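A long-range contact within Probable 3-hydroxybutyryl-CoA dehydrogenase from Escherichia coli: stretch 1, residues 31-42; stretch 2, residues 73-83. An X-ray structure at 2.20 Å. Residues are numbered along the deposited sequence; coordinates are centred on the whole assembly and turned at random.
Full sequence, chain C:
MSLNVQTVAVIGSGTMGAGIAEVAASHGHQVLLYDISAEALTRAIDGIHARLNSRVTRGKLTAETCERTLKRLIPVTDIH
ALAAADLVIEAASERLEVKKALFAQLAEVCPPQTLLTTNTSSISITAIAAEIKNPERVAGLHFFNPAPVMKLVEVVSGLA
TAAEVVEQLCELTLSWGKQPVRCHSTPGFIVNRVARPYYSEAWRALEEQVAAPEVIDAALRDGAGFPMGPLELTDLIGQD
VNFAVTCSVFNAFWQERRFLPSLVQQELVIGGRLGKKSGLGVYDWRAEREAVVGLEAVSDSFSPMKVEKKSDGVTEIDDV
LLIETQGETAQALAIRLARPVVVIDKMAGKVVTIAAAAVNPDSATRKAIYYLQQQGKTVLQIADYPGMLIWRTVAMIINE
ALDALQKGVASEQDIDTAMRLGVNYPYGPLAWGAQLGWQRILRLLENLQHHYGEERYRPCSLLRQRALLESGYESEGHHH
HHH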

# COMPACT_ATOMS: atom_id res chain seq x y z
N VAL C 31 -24.10 -24.13 -33.26
CA VAL C 31 -22.87 -23.57 -32.70
C VAL C 31 -21.74 -23.51 -33.71
O VAL C 31 -21.29 -24.54 -34.22
N LEU C 32 -21.28 -22.29 -34.00
CA LEU C 32 -20.09 -22.09 -34.80
C LEU C 32 -18.88 -22.07 -33.88
O LEU C 32 -18.67 -21.10 -33.15
N LEU C 33 -18.11 -23.14 -33.87
CA LEU C 33 -16.92 -23.22 -33.05
C LEU C 33 -15.68 -22.76 -33.85
O LEU C 33 -15.23 -23.46 -34.75
N TYR C 34 -15.17 -21.58 -33.51
CA TYR C 34 -14.11 -20.94 -34.28
C TYR C 34 -12.73 -21.03 -33.63
O TYR C 34 -12.56 -20.72 -32.45
N ASP C 35 -11.76 -21.46 -34.44
CA ASP C 35 -10.34 -21.39 -34.13
C ASP C 35 -9.61 -21.39 -35.48
O ASP C 35 -10.14 -21.92 -36.47
N ILE C 36 -8.41 -20.81 -35.52
CA ILE C 36 -7.60 -20.78 -36.75
C ILE C 36 -7.01 -22.15 -37.12
O ILE C 36 -6.76 -22.43 -38.29
N SER C 37 -6.80 -23.00 -36.12
CA SER C 37 -6.27 -24.35 -36.33
C SER C 37 -7.40 -25.37 -36.45
O SER C 37 -8.21 -25.54 -35.53
N ALA C 38 -7.45 -26.05 -37.61
CA ALA C 38 -8.47 -27.06 -37.89
C ALA C 38 -8.25 -28.37 -37.11
O ALA C 38 -9.21 -29.08 -36.81
N GLU C 39 -6.98 -28.66 -36.79
CA GLU C 39 -6.60 -29.80 -35.95
C GLU C 39 -7.14 -29.61 -34.54
O GLU C 39 -7.64 -30.56 -33.93
N ALA C 40 -7.00 -28.38 -34.03
CA ALA C 40 -7.44 -28.03 -32.68
C ALA C 40 -8.95 -28.23 -32.57
O ALA C 40 -9.42 -28.86 -31.62
N LEU C 41 -9.69 -27.74 -33.57
CA LEU C 41 -11.14 -27.93 -33.64
C LEU C 41 -11.57 -29.40 -33.61
O LEU C 41 -12.49 -29.77 -32.88
N THR C 42 -10.86 -30.23 -34.39
CA THR C 42 -11.12 -31.67 -34.48
C THR C 42 -10.91 -32.36 -33.13
O THR C 42 -11.73 -33.18 -32.74
N LEU C 73 -22.70 -28.87 -33.78
CA LEU C 73 -21.34 -28.37 -33.62
C LEU C 73 -20.63 -28.22 -34.96
O LEU C 73 -20.11 -29.18 -35.51
N ILE C 74 -20.60 -26.99 -35.47
CA ILE C 74 -19.98 -26.70 -36.76
C ILE C 74 -18.61 -26.02 -36.61
O ILE C 74 -18.54 -24.85 -36.22
N PRO C 75 -17.51 -26.75 -36.90
CA PRO C 75 -16.17 -26.15 -36.83
C PRO C 75 -15.91 -25.22 -38.00
O PRO C 75 -16.15 -25.57 -39.16
N VAL C 76 -15.46 -24.01 -37.68
CA VAL C 76 -15.18 -22.98 -38.69
C VAL C 76 -13.80 -22.39 -38.46
O VAL C 76 -13.35 -22.25 -37.31
N THR C 77 -13.14 -22.04 -39.57
CA THR C 77 -11.79 -21.46 -39.56
C THR C 77 -11.82 -20.04 -40.15
O THR C 77 -10.87 -19.28 -40.04
N ASP C 78 -12.95 -19.70 -40.77
CA ASP C 78 -13.15 -18.37 -41.34
C ASP C 78 -14.00 -17.51 -40.39
O ASP C 78 -15.16 -17.83 -40.11
N ILE C 79 -13.41 -16.42 -39.91
CA ILE C 79 -14.07 -15.48 -38.97
C ILE C 79 -15.34 -14.87 -39.54
O ILE C 79 -16.23 -14.47 -38.79
N HIS C 80 -15.41 -14.81 -40.87
CA HIS C 80 -16.55 -14.24 -41.58
C HIS C 80 -17.80 -15.10 -41.48
O HIS C 80 -18.90 -14.58 -41.62
N ALA C 81 -17.62 -16.39 -41.23
CA ALA C 81 -18.74 -17.31 -41.01
C ALA C 81 -19.54 -16.94 -39.76
O ALA C 81 -20.74 -17.23 -39.68
N LEU C 82 -18.90 -16.26 -38.81
CA LEU C 82 -19.59 -15.79 -37.60
C LEU C 82 -20.52 -14.58 -37.82
O LEU C 82 -21.06 -14.03 -36.85
N ALA C 83 -20.71 -14.17 -39.08
CA ALA C 83 -21.66 -13.09 -39.40
C ALA C 83 -23.12 -13.48 -39.14
O ALA C 83 -23.96 -12.62 -38.89

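Strands 31-34 and 73-76 run parallel, in register from V31 beside L73 to Y34 beside V76, so side chains of paired residues fall on the same face of the sheet. A backbone ladder of three hydrogen bonds and a weak fourth from D35 N to V76 O (3.4 Å) joins them. V31 (chi1 t) shares its face with L33, L73 and P75; its CB lies 4.2 Å from CD2 of L73, whose m, t rotamer brings the tip nearer than its CA-to-CB direction suggests. L32 (m, t), on the other face, packs beside I74 and V76 and against the 3-10 segment: its CD2 is 4.3 Å from I74 CB and 4.0 Å from V76 CG1, its CB is 3.8 Å from L82 CD2, and its CD1 comes within 3.4 Å of A81 O. L33 (t, p) is buried and contributes mainly through its backbone. Y34 (chi1 t) is covered most extensively. Y34 CB packs 3.8 Å from V76 CG2 and 4.0 Å from L82 CD2, while I79 CG2 sits over one ring face, 4.2 Å from the centroid of the Y34 ring, a CH-pi contact. T77 O lies at the ring edge, 3.4 Å from Y34 CE2, and Y34 OH touches I79 CG1 at 3.4 Å, a contact with carbon rather than a polar partner. D35 (t) points away; its OD1 accepts a weak bond from I36 N (2.7 Å), and OD2 is bonded elsewhere in the structure. I36 also points away, but its carbonyl O meets T77 CG2 at 3.2 Å. S37 (t) caps the following helix, its OG accepting from A40 N (3.3 Å). From that helix L41 (m, t) points toward stretch 2, placing CD1 3.8 Å from P75 CB and 3.3 Å from V76 O. No side-chain hydrogen bond crosses between the stretches; their side chains meet mainly through apolar packing.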

# COMPACT_ATOMS: atom_id res chain seq x y z
CB VAL C 31 -22.40 -24.31 -31.42
CG1 VAL C 31 -21.08 -23.73 -30.90
CG2 VAL C 31 -23.47 -24.23 -30.35
CB LEU C 32 -20.19 -20.78 -35.59
CG LEU C 32 -21.38 -20.66 -36.55
CD1 LEU C 32 -21.52 -19.24 -37.07
CD2 LEU C 32 -21.28 -21.63 -37.72
CB LEU C 33 -16.73 -24.64 -32.50
CG LEU C 33 -15.61 -24.94 -31.48
CD1 LEU C 33 -15.76 -24.14 -30.17
CD2 LEU C 33 -15.61 -26.42 -31.17
CB TYR C 34 -14.44 -19.46 -34.53
CG TYR C 34 -13.29 -18.64 -35.11
CD1 TYR C 34 -12.55 -17.76 -34.32
CD2 TYR C 34 -12.94 -18.76 -36.46
CE1 TYR C 34 -11.50 -17.02 -34.85
CE2 TYR C 34 -11.88 -18.02 -37.00
CZ TYR C 34 -11.17 -17.15 -36.19
OH TYR C 34 -10.13 -16.42 -36.71
CB ASP C 35 -9.90 -22.59 -33.30
CG ASP C 35 -8.57 -22.37 -32.59
OD1 ASP C 35 -7.85 -21.40 -32.91
OD2 ASP C 35 -8.25 -23.18 -31.70
CB ILE C 36 -6.48 -19.71 -36.72
CG1 ILE C 36 -5.64 -19.84 -35.45
CG2 ILE C 36 -7.07 -18.30 -36.88
CD1 ILE C 36 -4.18 -19.47 -35.63
CB SER C 37 -5.31 -24.73 -35.19
OG SER C 37 -4.98 -26.10 -35.25
CB ALA C 38 -8.56 -27.34 -39.39
CB GLU C 39 -5.07 -29.94 -35.85
CG GLU C 39 -4.30 -29.80 -37.16
CD GLU C 39 -2.95 -29.12 -36.97
OE1 GLU C 39 -2.13 -29.60 -36.16
OE2 GLU C 39 -2.72 -28.08 -37.64
CB ALA C 40 -7.05 -26.60 -32.35
CB LEU C 41 -11.72 -27.23 -34.87
CG LEU C 41 -11.73 -25.71 -34.82
CD1 LEU C 41 -12.18 -25.15 -36.15
CD2 LEU C 41 -12.66 -25.23 -33.70
CB THR C 42 -10.22 -32.33 -35.57
OG1 THR C 42 -10.24 -31.53 -36.75
CG2 THR C 42 -10.72 -33.74 -35.92
CB LEU C 73 -20.53 -29.28 -32.69
CG LEU C 73 -20.91 -29.25 -31.20
CD1 LEU C 73 -20.32 -30.43 -30.47
CD2 LEU C 73 -20.49 -27.93 -30.55
CB ILE C 74 -20.92 -25.87 -37.67
CG1 ILE C 74 -22.34 -26.47 -37.65
CG2 ILE C 74 -20.35 -25.78 -39.10
CD1 ILE C 74 -23.35 -25.74 -38.50
CB PRO C 75 -15.22 -27.36 -36.88
CG PRO C 75 -16.01 -28.45 -37.55
CD PRO C 75 -17.47 -28.18 -37.28
CB VAL C 76 -16.27 -21.86 -38.74
CG1 VAL C 76 -17.65 -22.43 -39.12
CG2 VAL C 76 -16.37 -21.09 -37.43
CB THR C 77 -10.81 -22.34 -40.36
OG1 THR C 77 -11.03 -23.72 -40.03
CG2 THR C 77 -9.37 -22.00 -40.03
CB ASP C 78 -13.79 -18.50 -42.73
CG ASP C 78 -14.02 -17.15 -43.41
OD1 ASP C 78 -13.18 -16.24 -43.26
OD2 ASP C 78 -15.04 -17.02 -44.11
CB ILE C 79 -13.14 -14.30 -38.54
CG1 ILE C 79 -11.71 -14.47 -39.07
CG2 ILE C 79 -13.22 -14.08 -37.03
CD1 ILE C 79 -11.44 -13.81 -40.44
CB HIS C 80 -16.20 -13.98 -43.04
CG HIS C 80 -15.27 -12.82 -43.23
ND1 HIS C 80 -15.72 -11.52 -43.31
CD2 HIS C 80 -13.92 -12.77 -43.35
CE1 HIS C 80 -14.68 -10.71 -43.47
NE2 HIS C 80 -13.58 -11.45 -43.50
CB ALA C 81 -18.27 -18.75 -40.94
CB LEU C 82 -18.60 -15.49 -36.47
CG LEU C 82 -17.40 -16.39 -36.13
CD1 LEU C 82 -16.79 -15.91 -34.82
CD2 LEU C 82 -17.77 -17.86 -36.02
CB ALA C 83 -21.49 -12.63 -40.83